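PDB 6TME: pollen-specific leucine-rich repeat extensin-like protein 1 from Arabidopsis thaliana, which probably binds secreted peptide ligands through its leucine-rich repeats and, as an extensin-like wall protein, takes part in cell-wall control during pollen tube growth. Local coordinates for residues A[49-52]-A[53-56]; A[64-67]-A[68-71]. All coordinates share one frame; numbering follows the deposited sequence.

Contact 1 (A[49-52]-A[53-56])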
loop_
_atom_site.group_PDB
_atom_site.type_symbol
_atom_site.label_atom_id
_atom_site.label_comp_id
_atom_site.label_asym_id
_atom_site.label_seq_id
_atom_site.Cartn_x
_atom_site.Cartn_y
_atom_site.Cartn_z
ATOM N N ILE A 49 -5.751 -32.164 -5.119
ATOM C CA ILE A 49 -6.387 -32.248 -3.805
ATOM C C ILE A 49 -6.595 -30.849 -3.212
ATOM O O ILE A 49 -7.685 -30.513 -2.723
ATOM C CB ILE A 49 -5.540 -33.148 -2.886
ATOM C CG1 ILE A 49 -5.596 -34.608 -3.371
ATOM C CG2 ILE A 49 -5.983 -33.012 -1.414
ATOM C CD1 ILE A 49 -4.445 -35.514 -2.823
ATOM N N ALA A 50 -5.554 -30.008 -3.264
ATOM C CA ALA A 50 -5.660 -28.621 -2.814
ATOM C C ALA A 50 -6.827 -27.898 -3.471
ATOM O O ALA A 50 -7.645 -27.257 -2.789
ATOM C CB ALA A 50 -4.358 -27.877 -3.106
ATOM N N LEU A 51 -6.924 -27.990 -4.799
ATOM C CA LEU A 51 -7.923 -27.179 -5.487
ATOM C C LEU A 51 -9.320 -27.729 -5.267
ATOM O O LEU A 51 -10.280 -26.957 -5.185
ATOM C CB LEU A 51 -7.609 -27.083 -6.975
ATOM C CG LEU A 51 -6.330 -26.314 -7.294
ATOM C CD1 LEU A 51 -5.879 -26.615 -8.742
ATOM C CD2 LEU A 51 -6.484 -24.814 -7.039
ATOM N N GLN A 52 -9.457 -29.058 -5.167
ATOM C CA GLN A 52 -10.768 -29.632 -4.867
ATOM C C GLN A 52 -11.190 -29.331 -3.429
ATOM O O GLN A 52 -12.381 -29.118 -3.169
ATOM C CB GLN A 52 -10.790 -31.151 -5.125
ATOM C CG GLN A 52 -10.789 -31.575 -6.613
ATOM C CD GLN A 52 -11.954 -30.972 -7.387
ATOM O OE1 GLN A 52 -13.061 -30.890 -6.873
ATOM N NE2 GLN A 52 -11.706 -30.548 -8.623
ATOM N N ALA A 53 -10.242 -29.321 -2.479
ATOM C CA ALA A 53 -10.606 -28.904 -1.126
ATOM C C ALA A 53 -11.053 -27.444 -1.114
ATOM O O ALA A 53 -11.964 -27.079 -0.365
ATOM C CB ALA A 53 -9.439 -29.118 -0.163
ATOM N N TRP A 54 -10.457 -26.607 -1.970
ATOM C CA TRP A 54 -10.834 -25.195 -2.022
ATOM C C TRP A 54 -12.227 -25.021 -2.620
ATOM O O TRP A 54 -13.069 -24.296 -2.066
ATOM C CB TRP A 54 -9.791 -24.405 -2.818
ATOM C CG TRP A 54 -9.764 -22.934 -2.516
ATOM C CD1 TRP A 54 -10.458 -22.279 -1.530
ATOM C CD2 TRP A 54 -9.007 -21.931 -3.207
ATOM N NE1 TRP A 54 -10.186 -20.934 -1.577
ATOM C CE2 TRP A 54 -9.292 -20.693 -2.589
ATOM C CE3 TRP A 54 -8.127 -21.957 -4.300
ATOM C CZ2 TRP A 54 -8.726 -19.490 -3.026
ATOM C CZ3 TRP A 54 -7.554 -20.764 -4.729
ATOM C CH2 TRP A 54 -7.855 -19.544 -4.093
ATOM N N LYS A 55 -12.494 -25.703 -3.736
ATOM C CA LYS A 55 -13.807 -25.649 -4.377
ATOM C C LYS A 55 -14.922 -26.124 -3.445
ATOM O O LYS A 55 -16.038 -25.592 -3.488
ATOM C CB LYS A 55 -13.783 -26.484 -5.655
ATOM C CG LYS A 55 -15.091 -26.520 -6.446
ATOM C CD LYS A 55 -14.980 -27.511 -7.606
ATOM C CE LYS A 55 -16.150 -27.388 -8.600
ATOM N NZ LYS A 55 -16.047 -28.472 -9.650
ATOM N N LYS A 56 -14.658 -27.134 -2.609
ATOM C CA LYS A 56 -15.654 -27.515 -1.602
ATOM C C LYS A 56 -16.009 -26.346 -0.689
ATOM O O LYS A 56 -17.162 -26.226 -0.261
ATOM C CB LYS A 56 -15.164 -28.687 -0.754
ATOM C CG LYS A 56 -15.212 -30.032 -1.446
ATOM C CD LYS A 56 -14.873 -31.129 -0.432
ATOM C CE LYS A 56 -14.954 -32.530 -1.032
ATOM N NZ LYS A 56 -14.710 -33.563 0.026
#
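Ala53 N gives its hydrogen to Ile49 O at 2.8 Å, and the same i to i+4 step is repeated from Trp54 to Ala50, from Lys55 to Leu51 and from Lys56 to Gln52, so that residues 49-52 and 53-56 form just over two turns of continuous alpha-helix. The bond from Trp54 N to Ala50 O is the most bent of the four, with 144° at the hydrogen. Ala53 CB stands 3.4 Å from Ile49 O, as helix geometry places it; alanine favours the helix and adds little bulk at this partly exposed position.

The apolar contact lies on the buried side. Leu51 brings CD2 to the edge of the Trp54 indole, near the ring plane, 4.3 Å from CE3. With CG turned away from the backbone N (chi1 -158°), the indole of Trp54 leaves the helix and enters a pocket of Ile97, Leu99, Leu108 and Pro109, with Phe58 edge-to-face. This is the amphipathic helix of a plant-type leucine-rich repeat N-terminal cap, its apolar side laid on strand 92-98.

On another side Gln52 and Lys55 run side by side in the same direction, Gln52 OE1 lying 4.0 Å from Lys55 CD. Gln52 is bent at chi2 (-57°) while Lys55 is fully extended; long polar chains suit this place, since both can reach the backbone of the loop at Trp69 from the helix.

Contact 2 (A[64-67]-A[68-71])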
loop_
_atom_site.group_PDB
_atom_site.type_symbol
_atom_site.label_atom_id
_atom_site.label_comp_id
_atom_site.label_asym_id
_atom_site.label_seq_id
_atom_site.Cartn_x
_atom_site.Cartn_y
_atom_site.Cartn_z
ATOM N N ASN A 64 -19.351 -18.447 -12.018
ATOM C CA ASN A 64 -19.092 -19.866 -12.276
ATOM C C ASN A 64 -17.633 -20.092 -12.653
ATOM O O ASN A 64 -17.305 -20.896 -13.535
ATOM C CB ASN A 64 -20.040 -20.409 -13.349
ATOM C CG ASN A 64 -21.501 -20.212 -12.978
ATOM O OD1 ASN A 64 -22.281 -19.639 -13.741
ATOM N ND2 ASN A 64 -21.870 -20.667 -11.793
ATOM N N THR A 65 -16.751 -19.366 -11.964
ATOM C CA THR A 65 -15.324 -19.406 -12.258
ATOM C C THR A 65 -14.732 -20.806 -12.097
ATOM O O THR A 65 -13.847 -21.196 -12.864
ATOM C CB THR A 65 -14.606 -18.387 -11.369
ATOM O OG1 THR A 65 -14.935 -17.061 -11.817
ATOM C CG2 THR A 65 -13.078 -18.584 -11.378
ATOM N N ALA A 66 -15.181 -21.567 -11.093
ATOM C CA ALA A 66 -14.669 -22.915 -10.806
ATOM C C ALA A 66 -15.448 -24.033 -11.520
ATOM O O ALA A 66 -15.260 -25.216 -11.199
ATOM C CB ALA A 66 -14.680 -23.165 -9.284
ATOM N N ALA A 67 -16.328 -23.679 -12.457
ATOM C CA ALA A 67 -17.097 -24.667 -13.209
ATOM C C ALA A 67 -16.209 -25.759 -13.809
ATOM O O ALA A 67 -16.513 -26.951 -13.687
ATOM C CB ALA A 67 -17.894 -23.961 -14.307
ATOM N N ASN A 68 -15.114 -25.381 -14.470
ATOM C CA ASN A 68 -14.256 -26.382 -15.100
ATOM C C ASN A 68 -13.233 -26.992 -14.143
ATOM O O ASN A 68 -12.346 -27.717 -14.603
ATOM C CB ASN A 68 -13.534 -25.802 -16.328
ATOM C CG ASN A 68 -12.323 -24.919 -15.963
ATOM O OD1 ASN A 68 -12.224 -24.390 -14.850
ATOM N ND2 ASN A 68 -11.397 -24.771 -16.906
ATOM N N TRP A 69 -13.335 -26.741 -12.831
ATOM C CA TRP A 69 -12.412 -27.363 -11.874
ATOM C C TRP A 69 -12.833 -28.814 -11.600
ATOM O O TRP A 69 -13.346 -29.167 -10.528
ATOM C CB TRP A 69 -12.353 -26.573 -10.575
ATOM C CG TRP A 69 -11.698 -25.250 -10.633
ATOM C CD1 TRP A 69 -11.555 -24.437 -11.728
ATOM C CD2 TRP A 69 -11.089 -24.563 -9.538
ATOM N NE1 TRP A 69 -10.901 -23.291 -11.378
ATOM C CE2 TRP A 69 -10.607 -23.334 -10.037
ATOM C CE3 TRP A 69 -10.912 -24.859 -8.180
ATOM C CZ2 TRP A 69 -9.950 -22.397 -9.222
ATOM C CZ3 TRP A 69 -10.262 -23.917 -7.366
ATOM C CH2 TRP A 69 -9.789 -22.707 -7.894
ATOM N N VAL A 70 -12.599 -29.667 -12.600
ATOM C CA VAL A 70 -12.998 -31.075 -12.555
ATOM C C VAL A 70 -11.925 -31.919 -13.232
ATOM O O VAL A 70 -11.351 -31.519 -14.250
ATOM C CB VAL A 70 -14.370 -31.320 -13.225
ATOM C CG1 VAL A 70 -15.454 -30.472 -12.580
ATOM C CG2 VAL A 70 -14.310 -31.012 -14.707
ATOM N N GLY A 71 -11.654 -33.090 -12.667
ATOM C CA GLY A 71 -10.674 -33.982 -13.234
ATOM C C GLY A 71 -9.252 -33.593 -12.886
ATOM O O GLY A 71 -8.982 -32.503 -12.378
HETATM O O HOH W 1 -14.819 -22.542 -15.215
#
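Ala66 lies over one face of the Trp69 indole. Its CA sits 3.7 Å from the centroid of the five-membered ring and only 16° off the ring normal, a CH-pi contact, while CB is set toward the rim, 3.9 Å from CD2. Trp69 reaches this position with CG beside its own backbone N (chi1 -70°), which swings the indole back beneath the preceding turn. A small residue fits at Ala66 because the backbone itself comes down onto the ring.

Asn68 meets the same indole differently, OD1 lying at its edge and in its plane. That oxygen accepts from Lys78 N, and Trp69 NE1 donates to Lys78 O, so amide and indole both engage the backbone of one residue. Replacing Trp69 by an alanine is likely to lose the CH-pi contact with Ala66 and leave Lys78 O without its indole donor.

Two type I beta turns, Asn64 to Ala67 and Ala66 to Trp69, bring these groups together. The second is closed by Trp69 N bonding to Ala66 O at 2.9 Å, the donor well above the carbonyl plane. At the bend a water accepts from Asn68 N at 2.9 Å and probably donates to Thr65 O.

The loop joins helix 43-56 to strand 80-85: the indole stacks with Tyr77 and touches Leu51 and Trp54 of the helix, while Thr65 packs on Leu99, just beyond strand 92-98.

From the N terminus, helix 43-56 comes first and holds contact 1 entirely within its last turns. The chain then leaves the helix and bends back in the loop that carries contact 2 before entering strand 80-85. The two are in series, neither nested nor crossed, with centres about 11 Å apart; contact 1 closes no loop, being successive turns of one helix, while contact 2 closes tight beta turns. What joins them is the Trp69 carbonyl oxygen, 2.9 Å from both Gln52 NE2 and Lys55 NZ in probable hydrogen bonds that pin loop to helix. Lys55 also packs alongside Ala66 and Val70. Together they form part of the N-terminal cap on the first strands of the repeat solenoid.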